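Local coordinates for cytoplasmic protein (Cryptococcus neoformans var. grubii serotype A, PDB 7LPO) that probably hydrolyses steryl beta-glucosides, acting as a sterylglucosidase of glycoside hydrolase family 5, at residues I522-Y534 against Y546-C560. Numbering follows the deposited sequence.
Sequences IGIPYDMDDKKAY and YSSQQKAMDCSMNAC
In the TIM barrel of this family 5 glycoside hydrolase, Ile522 and Ile524 pack on helix 547-559; the chain runs antiparallel to the helix up to Tyr526, then coils so that Ala533 meets Tyr546. Ile522 CD1 reaches Cys560 SG (3.9 Å), while its CG2 branch meets the methyl of Met557. Ile524 straddles the next turn: CG2 lies against Ala552 CB and CG1 against Met553 SD (3.7 Å). With CG1 between the backbone N and the carbonyl carbon (chi1 58°), CD1 packs against the backbone of Gln549 and over the centre of the Tyr526 ring.

The buried Gln549 amide, turned by a bend at chi2 (87°), donates an N-H from NE2 to Tyr526 O at 2.8 Å, nearly straight (166°) though tilted out of the carbonyl plane. NE2 also donates an N-H to a water that accepts from Ala533 N and donates to Met528 O. Met528 runs extended past Gln549 in the opposite direction, its CE on Ala552 CB (3.8 Å).

Ala533 CB makes a CH-pi contact over one face of Tyr546, whose hydroxyl lies at the edge of the Tyr534 ring and is hydrogen-bonded to Asp597. Lying in sequence between parallel strands 518-522 and 567-570, helix 547-559 belongs to a right-handed beta-alpha-beta crossover, the repeating unit of a TIM barrel.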
ATOM      1  N   ILE A 522      -0.203   3.105  -5.766  1.00 14.31           N
ATOM      2  CA  ILE A 522      -1.113   3.678  -6.753  1.00 14.33           C
ATOM      3  C   ILE A 522      -1.229   2.666  -7.880  1.00 15.63           C
ATOM      4  O   ILE A 522      -0.251   1.990  -8.215  1.00 17.68           O
ATOM      5  CB  ILE A 522      -0.622   5.062  -7.249  1.00 14.90           C
ATOM      6  CG1 ILE A 522      -1.577   5.636  -8.303  1.00 14.34           C
ATOM      7  CG2 ILE A 522       0.784   4.984  -7.817  1.00 14.62           C
ATOM      8  CD1 ILE A 522      -1.408   7.122  -8.523  1.00 14.33           C
ATOM      9  N   GLY A 523      -2.435   2.519  -8.425  1.00 16.24           N
ATOM     10  CA  GLY A 523      -2.641   1.531  -9.475  1.00 16.05           C
ATOM     11  C   GLY A 523      -4.086   1.451  -9.916  1.00 14.96           C
ATOM     12  O   GLY A 523      -4.950   2.179  -9.426  1.00 15.19           O
ATOM     13  N   ILE A 524      -4.333   0.538 -10.855  1.00 15.15           N
ATOM     14  CA  ILE A 524      -5.659   0.353 -11.452  1.00 17.94           C
ATOM     15  C   ILE A 524      -5.924  -1.131 -11.646  1.00 16.76           C
ATOM     16  O   ILE A 524      -4.992  -1.944 -11.711  1.00 15.21           O
ATOM     17  CB  ILE A 524      -5.803   1.079 -12.808  1.00 15.20           C
ATOM     18  CG1 ILE A 524      -4.738   0.593 -13.795  1.00 19.19           C
ATOM     19  CG2 ILE A 524      -5.676   2.594 -12.642  1.00 16.04           C
ATOM     20  CD1 ILE A 524      -5.225  -0.409 -14.827  1.00 19.90           C
ATOM     21  N   PRO A 525      -7.200  -1.512 -11.755  1.00 17.51           N
ATOM     22  CA  PRO A 525      -7.543  -2.925 -11.996  1.00 18.41           C
ATOM     23  C   PRO A 525      -7.501  -3.296 -13.474  1.00 15.77           C
ATOM     24  O   PRO A 525      -8.037  -2.587 -14.329  1.00 15.78           O
ATOM     25  CB  PRO A 525      -8.967  -3.043 -11.445  1.00 19.53           C
ATOM     26  CG  PRO A 525      -9.552  -1.648 -11.691  1.00 21.16           C
ATOM     27  CD  PRO A 525      -8.391  -0.682 -11.478  1.00 19.84           C
ATOM     28  N   TYR A 526      -6.887  -4.438 -13.764  1.00 14.42           N
ATOM     29  CA  TYR A 526      -6.776  -4.924 -15.130  1.00 15.93           C
ATOM     30  C   TYR A 526      -7.916  -5.852 -15.526  1.00 18.50           C
ATOM     31  O   TYR A 526      -8.143  -6.055 -16.726  1.00 14.51           O
ATOM     32  CB  TYR A 526      -5.433  -5.639 -15.321  1.00 14.40           C
ATOM     33  CG  TYR A 526      -4.283  -4.679 -15.521  1.00 14.99           C
ATOM     34  CD1 TYR A 526      -3.980  -4.187 -16.775  1.00 15.75           C
ATOM     35  CD2 TYR A 526      -3.517  -4.244 -14.450  1.00 16.10           C
ATOM     36  CE1 TYR A 526      -2.938  -3.293 -16.965  1.00 15.01           C
ATOM     37  CE2 TYR A 526      -2.471  -3.343 -14.635  1.00 15.61           C
ATOM     38  CZ  TYR A 526      -2.195  -2.881 -15.898  1.00 14.87           C
ATOM     39  OH  TYR A 526      -1.156  -2.025 -16.104  1.00 17.27           O
ATOM     40  N   ASP A 527      -8.645  -6.403 -14.555  1.00 15.69           N
ATOM     41  CA  ASP A 527      -9.779  -7.282 -14.840  1.00 16.26           C
ATOM     42  C   ASP A 527     -11.058  -6.505 -15.121  1.00 20.06           C
ATOM     43  O   ASP A 527     -12.144  -6.906 -14.691  1.00 22.76           O
ATOM     44  CB  ASP A 527      -9.984  -8.269 -13.691  1.00 15.68           C
ATOM     45  CG  ASP A 527     -10.155  -7.588 -12.334  1.00 20.76           C
ATOM     46  OD1 ASP A 527      -9.602  -6.485 -12.125  1.00 21.67           O
ATOM     47  OD2 ASP A 527     -10.823  -8.179 -11.455  1.00 22.07           O
ATOM     48  N   MET A 528     -10.948  -5.404 -15.861  1.00 23.33           N
ATOM     49  CA  MET A 528     -12.104  -4.580 -16.180  1.00 22.82           C
ATOM     50  C   MET A 528     -13.044  -5.284 -17.142  1.00 24.19           C
ATOM     51  O   MET A 528     -12.634  -6.144 -17.923  1.00 24.73           O
ATOM     52  CB  MET A 528     -11.672  -3.281 -16.834  1.00 22.73           C
ATOM     53  CG  MET A 528     -10.770  -2.437 -16.019  1.00 21.41           C
ATOM     54  SD  MET A 528     -10.371  -0.977 -16.965  1.00 19.61           S
ATOM     55  CE  MET A 528      -9.655   0.039 -15.667  1.00 18.61           C
ATOM     56  N   ASP A 529     -14.319  -4.884 -17.096  1.00 26.15           N
ATOM     57  CA  ASP A 529     -15.291  -5.247 -18.130  1.00 28.45           C
ATOM     58  C   ASP A 529     -15.497  -6.758 -18.197  1.00 28.71           C
ATOM     59  O   ASP A 529     -15.569  -7.347 -19.281  1.00 28.38           O
ATOM     60  CB  ASP A 529     -14.858  -4.703 -19.493  1.00 32.74           C
ATOM     61  CG  ASP A 529     -14.721  -3.187 -19.496  1.00 36.37           C
ATOM     62  OD1 ASP A 529     -15.668  -2.512 -19.045  1.00 38.22           O
ATOM     63  OD2 ASP A 529     -13.665  -2.670 -19.932  1.00 38.10           O
ATOM     64  N   ASP A 530     -15.600  -7.386 -17.027  1.00 26.01           N
ATOM     65  CA  ASP A 530     -15.789  -8.826 -16.940  1.00 27.40           C
ATOM     66  C   ASP A 530     -14.676  -9.562 -17.679  1.00 23.25           C
ATOM     67  O   ASP A 530     -14.897 -10.612 -18.285  1.00 21.44           O
ATOM     68  CB  ASP A 530     -17.163  -9.231 -17.475  1.00 34.45           C
ATOM     69  CG  ASP A 530     -18.301  -8.577 -16.708  1.00 42.15           C
ATOM     70  OD1 ASP A 530     -18.200  -8.454 -15.468  1.00 44.48           O
ATOM     71  OD2 ASP A 530     -19.299  -8.181 -17.348  1.00 45.46           O
ATOM     72  N   LYS A 531     -13.465  -9.000 -17.620  1.00 22.71           N
ATOM     73  CA  LYS A 531     -12.264  -9.637 -18.155  1.00 20.12           C
ATOM     74  C   LYS A 531     -12.326  -9.772 -19.677  1.00 18.00           C
ATOM     75  O   LYS A 531     -11.819 -10.739 -20.254  1.00 16.71           O
ATOM     76  CB  LYS A 531     -12.035 -10.994 -17.493  1.00 20.76           C
ATOM     77  CG  LYS A 531     -11.993 -10.941 -15.969  1.00 20.81           C
ATOM     78  CD  LYS A 531     -11.606 -12.297 -15.374  1.00 20.21           C
ATOM     79  CE  LYS A 531     -11.473 -12.229 -13.858  1.00 20.52           C
ATOM     80  NZ  LYS A 531     -11.022 -13.554 -13.301  1.00 20.83           N
ATOM     81  N   LYS A 532     -12.929  -8.775 -20.330  1.00 16.29           N
ATOM     82  CA  LYS A 532     -13.006  -8.785 -21.787  1.00 17.00           C
ATOM     83  C   LYS A 532     -11.617  -8.825 -22.412  1.00 17.03           C
ATOM     84  O   LYS A 532     -11.413  -9.476 -23.444  1.00 19.45           O
ATOM     85  CB  LYS A 532     -13.781  -7.561 -22.271  1.00 18.29           C
ATOM     86  CG  LYS A 532     -13.990  -7.491 -23.770  1.00 21.09           C
ATOM     87  CD  LYS A 532     -14.889  -6.298 -24.113  1.00 23.01           C
ATOM     88  CE  LYS A 532     -15.135  -6.180 -25.609  1.00 23.44           C
ATOM     89  NZ  LYS A 532     -15.922  -7.338 -26.131  1.00 23.40           N
ATOM     90  N   ALA A 533     -10.645  -8.141 -21.798  1.00 15.17           N
ATOM     91  CA  ALA A 533      -9.289  -8.153 -22.335  1.00 17.10           C
ATOM     92  C   ALA A 533      -8.644  -9.530 -22.238  1.00 17.58           C
ATOM     93  O   ALA A 533      -7.657  -9.802 -22.936  1.00 17.38           O
ATOM     94  CB  ALA A 533      -8.419  -7.131 -21.606  1.00 18.44           C
ATOM     95  N   TYR A 534      -9.161 -10.395 -21.382  1.00 17.73           N
ATOM     96  CA  TYR A 534      -8.637 -11.745 -21.261  1.00 18.31           C
ATOM     97  C   TYR A 534      -9.332 -12.714 -22.200  1.00 17.99           C
ATOM     98  O   TYR A 534      -8.942 -13.883 -22.252  1.00 17.77           O
ATOM     99  CB  TYR A 534      -8.764 -12.243 -19.819  1.00 16.23           C
ATOM    100  CG  TYR A 534      -8.098 -11.350 -18.793  1.00 16.17           C
ATOM    101  CD1 TYR A 534      -7.123 -10.428 -19.162  1.00 15.44           C
ATOM    102  CD2 TYR A 534      -8.456 -11.422 -17.449  1.00 14.87           C
ATOM    103  CE1 TYR A 534      -6.531  -9.609 -18.218  1.00 15.71           C
ATOM    104  CE2 TYR A 534      -7.875 -10.613 -16.514  1.00 14.81           C
ATOM    105  CZ  TYR A 534      -6.909  -9.715 -16.891  1.00 17.40           C
ATOM    106  OH  TYR A 534      -6.322  -8.911 -15.931  1.00 17.61           O
ATOM    107  N   TYR A 546      -6.175  -3.617 -24.385  1.00 24.55           N
ATOM    108  CA  TYR A 546      -6.147  -3.005 -23.085  1.00 21.31           C
ATOM    109  C   TYR A 546      -6.346  -1.475 -23.084  1.00 18.72           C
ATOM    110  O   TYR A 546      -5.898  -0.814 -22.195  1.00 17.11           O
ATOM    111  CB  TYR A 546      -4.838  -3.347 -22.398  1.00 21.96           C
ATOM    112  CG  TYR A 546      -4.741  -4.742 -21.914  1.00 20.61           C
ATOM    113  CD1 TYR A 546      -5.326  -5.110 -20.731  1.00 21.74           C
ATOM    114  CD2 TYR A 546      -4.087  -5.704 -22.639  1.00 20.12           C
ATOM    115  CE1 TYR A 546      -5.245  -6.389 -20.274  1.00 21.74           C
ATOM    116  CE2 TYR A 546      -4.001  -6.991 -22.190  1.00 19.84           C
ATOM    117  CZ  TYR A 546      -4.582  -7.329 -20.999  1.00 20.07           C
ATOM    118  OH  TYR A 546      -4.513  -8.571 -20.525  1.00 19.54           O
ATOM    119  N   SER A 547      -6.987  -0.960 -24.121  1.00 16.10           N
ATOM    120  CA  SER A 547      -7.304   0.455 -24.287  1.00 16.84           C
ATOM    121  C   SER A 547      -7.841   1.088 -23.009  1.00 16.94           C
ATOM    122  O   SER A 547      -7.429   2.188 -22.626  1.00 17.84           O
ATOM    123  CB  SER A 547      -8.330   0.634 -25.411  1.00 17.76           C
ATOM    124  OG  SER A 547      -7.883   0.087 -26.632  1.00 20.76           O
ATOM    125  N   SER A 548      -8.833   0.449 -22.383  1.00 17.99           N
ATOM    126  CA  SER A 548      -9.435   1.035 -21.186  1.00 17.37           C
ATOM    127  C   SER A 548      -8.466   1.023 -20.007  1.00 16.11           C
ATOM    128  O   SER A 548      -8.347   2.018 -19.279  1.00 15.15           O
ATOM    129  CB  SER A 548     -10.717   0.292 -20.826  1.00 20.45           C
ATOM    130  OG  SER A 548     -11.763   0.692 -21.686  1.00 24.76           O
ATOM    131  N   GLN A 549      -7.773  -0.092 -19.792  1.00 14.44           N
ATOM    132  CA  GLN A 549      -6.786  -0.133 -18.721  1.00 14.40           C
ATOM    133  C   GLN A 549      -5.703   0.915 -18.948  1.00 14.67           C
ATOM    134  O   GLN A 549      -5.219   1.550 -17.995  1.00 14.32           O
ATOM    135  CB  GLN A 549      -6.185  -1.532 -18.637  1.00 14.40           C
ATOM    136  CG  GLN A 549      -7.169  -2.603 -18.151  1.00 14.44           C
ATOM    137  CD  GLN A 549      -7.989  -3.231 -19.271  1.00 14.49           C
ATOM    138  OE1 GLN A 549      -8.166  -2.646 -20.341  1.00 14.50           O
ATOM    139  NE2 GLN A 549      -8.510  -4.432 -19.017  1.00 14.53           N
ATOM    140  N   GLN A 550      -5.341   1.135 -20.217  1.00 15.24           N
ATOM    141  CA  GLN A 550      -4.288   2.079 -20.556  1.00 17.97           C
ATOM    142  C   GLN A 550      -4.687   3.509 -20.197  1.00 18.89           C
ATOM    143  O   GLN A 550      -3.909   4.241 -19.583  1.00 18.82           O
ATOM    144  CB  GLN A 550      -3.967   1.969 -22.039  1.00 20.77           C
ATOM    145  CG  GLN A 550      -2.847   2.865 -22.503  1.00 22.71           C
ATOM    146  CD  GLN A 550      -2.312   2.460 -23.860  1.00 23.34           C
ATOM    147  OE1 GLN A 550      -2.207   3.289 -24.755  1.00 24.48           O
ATOM    148  NE2 GLN A 550      -1.980   1.191 -24.021  1.00 24.95           N
ATOM    149  N   LYS A 551      -5.898   3.922 -20.580  1.00 18.12           N
ATOM    150  CA  LYS A 551      -6.355   5.261 -20.217  1.00 18.42           C
ATOM    151  C   LYS A 551      -6.399   5.437 -18.703  1.00 17.50           C
ATOM    152  O   LYS A 551      -5.931   6.449 -18.167  1.00 19.61           O
ATOM    153  CB  LYS A 551      -7.734   5.530 -20.824  1.00 21.11           C
ATOM    154  CG  LYS A 551      -7.765   5.614 -22.343  1.00 24.90           C
ATOM    155  CD  LYS A 551      -9.134   6.083 -22.819  1.00 31.24           C
ATOM    156  CE  LYS A 551      -9.547   5.430 -24.124  1.00 36.85           C
ATOM    157  NZ  LYS A 551      -8.521   5.613 -25.191  1.00 41.11           N
ATOM    158  N   ALA A 552      -6.987   4.471 -17.994  1.00 14.38           N
ATOM    159  CA  ALA A 552      -7.058   4.567 -16.538  1.00 15.23           C
ATOM    160  C   ALA A 552      -5.666   4.676 -15.933  1.00 14.81           C
ATOM    161  O   ALA A 552      -5.397   5.562 -15.112  1.00 14.27           O
ATOM    162  CB  ALA A 552      -7.798   3.353 -15.969  1.00 15.81           C
ATOM    163  N   MET A 553      -4.769   3.770 -16.321  1.00 16.83           N
ATOM    164  CA  MET A 553      -3.386   3.797 -15.857  1.00 18.57           C
ATOM    165  C   MET A 553      -2.726   5.143 -16.160  1.00 17.72           C
ATOM    166  O   MET A 553      -2.075   5.733 -15.298  1.00 17.34           O
ATOM    167  CB  MET A 553      -2.600   2.669 -16.527  1.00 20.11           C
ATOM    168  CG  MET A 553      -1.201   2.443 -16.002  1.00 24.39           C
ATOM    169  SD  MET A 553      -1.177   1.516 -14.438  1.00 33.77           S
ATOM    170  CE  MET A 553      -0.544   2.702 -13.378  1.00 30.41           C
ATOM    171  N   ASP A 554      -2.869   5.609 -17.405  1.00 14.61           N
ATOM    172  CA  ASP A 554      -2.220   6.855 -17.820  1.00 16.09           C
ATOM    173  C   ASP A 554      -2.762   8.063 -17.063  1.00 16.67           C
ATOM    174  O   ASP A 554      -2.008   8.997 -16.779  1.00 16.34           O
ATOM    175  CB  ASP A 554      -2.403   7.035 -19.331  1.00 17.22           C
ATOM    176  CG  ASP A 554      -1.672   8.244 -19.877  1.00 20.11           C
ATOM    177  OD1 ASP A 554      -0.497   8.462 -19.523  1.00 21.97           O
ATOM    178  OD2 ASP A 554      -2.278   8.988 -20.674  1.00 19.97           O
ATOM    179  N   CYS A 555      -4.053   8.062 -16.723  1.00 15.37           N
ATOM    180  CA  CYS A 555      -4.605   9.131 -15.892  1.00 18.02           C
ATOM    181  C   CYS A 555      -3.975   9.133 -14.501  1.00 14.21           C
ATOM    182  O   CYS A 555      -3.567  10.184 -13.988  1.00 14.19           O
ATOM    183  CB  CYS A 555      -6.120   8.978 -15.792  1.00 16.38           C
ATOM    184  SG  CYS A 555      -6.878  10.107 -14.615  1.00 20.66           S
ATOM    185  N   SER A 556      -3.864   7.959 -13.878  1.00 14.20           N
ATOM    186  CA  SER A 556      -3.250   7.902 -12.556  1.00 15.36           C
ATOM    187  C   SER A 556      -1.774   8.272 -12.619  1.00 16.84           C
ATOM    188  O   SER A 556      -1.267   8.966 -11.728  1.00 18.60           O
ATOM    189  CB  SER A 556      -3.429   6.511 -11.948  1.00 14.19           C
ATOM    190  OG  SER A 556      -4.677   6.427 -11.290  1.00 15.28           O
ATOM    191  N   MET A 557      -1.062   7.819 -13.658  1.00 16.38           N
ATOM    192  CA  MET A 557       0.355   8.157 -13.779  1.00 15.00           C
ATOM    193  C   MET A 557       0.551   9.639 -14.113  1.00 14.24           C
ATOM    194  O   MET A 557       1.464  10.290 -13.592  1.00 14.22           O
ATOM    195  CB  MET A 557       1.010   7.278 -14.842  1.00 17.56           C
ATOM    196  CG  MET A 557       1.149   5.815 -14.475  1.00 21.53           C
ATOM    197  SD  MET A 557       2.146   5.565 -12.988  1.00 27.38           S
ATOM    198  CE  MET A 557       0.860   5.253 -11.781  1.00 24.00           C
ATOM    199  N   ASN A 558      -0.272  10.185 -15.007  1.00 16.20           N
ATOM    200  CA  ASN A 558      -0.189  11.615 -15.298  1.00 15.25           C
ATOM    201  C   ASN A 558      -0.417  12.443 -14.044  1.00 15.45           C
ATOM    202  O   ASN A 558       0.137  13.538 -13.913  1.00 17.10           O
ATOM    203  CB  ASN A 558      -1.204  11.992 -16.378  1.00 15.58           C
ATOM    204  CG  ASN A 558      -1.210  13.498 -16.695  1.00 17.16           C
ATOM    205  OD1 ASN A 558      -0.256  14.030 -17.258  1.00 18.47           O
ATOM    206  ND2 ASN A 558      -2.288  14.179 -16.329  1.00 17.04           N
ATOM    207  N   ALA A 559      -1.194  11.924 -13.093  1.00 15.49           N
ATOM    208  CA  ALA A 559      -1.513  12.688 -11.893  1.00 15.31           C
ATOM    209  C   ALA A 559      -0.277  12.875 -11.020  1.00 16.66           C
ATOM    210  O   ALA A 559      -0.201  13.842 -10.254  1.00 16.89           O
ATOM    211  CB  ALA A 559      -2.633  11.996 -11.114  1.00 14.15           C
ATOM    212  N   CYS A 560       0.700  11.980 -11.132  1.00 18.03           N
ATOM    213  CA  CYS A 560       1.971  12.141 -10.444  1.00 19.84           C
ATOM    214  C   CYS A 560       2.952  13.006 -11.222  1.00 20.72           C
ATOM    215  O   CYS A 560       4.036  13.299 -10.707  1.00 21.74           O
ATOM    216  CB  CYS A 560       2.591  10.771 -10.163  1.00 22.00           C
ATOM    217  SG  CYS A 560       1.476   9.699  -9.242  1.00 20.83           S
TER
HETATM  218  O   HOH W   1      -5.252   4.804  -9.155  1.00 17.23           O
HETATM  219  O   HOH W   2     -10.978  -6.013 -20.014  1.00 21.75           O
HETATM  220  O   HOH W   3     -13.756   0.041 -18.912  1.00 32.46           O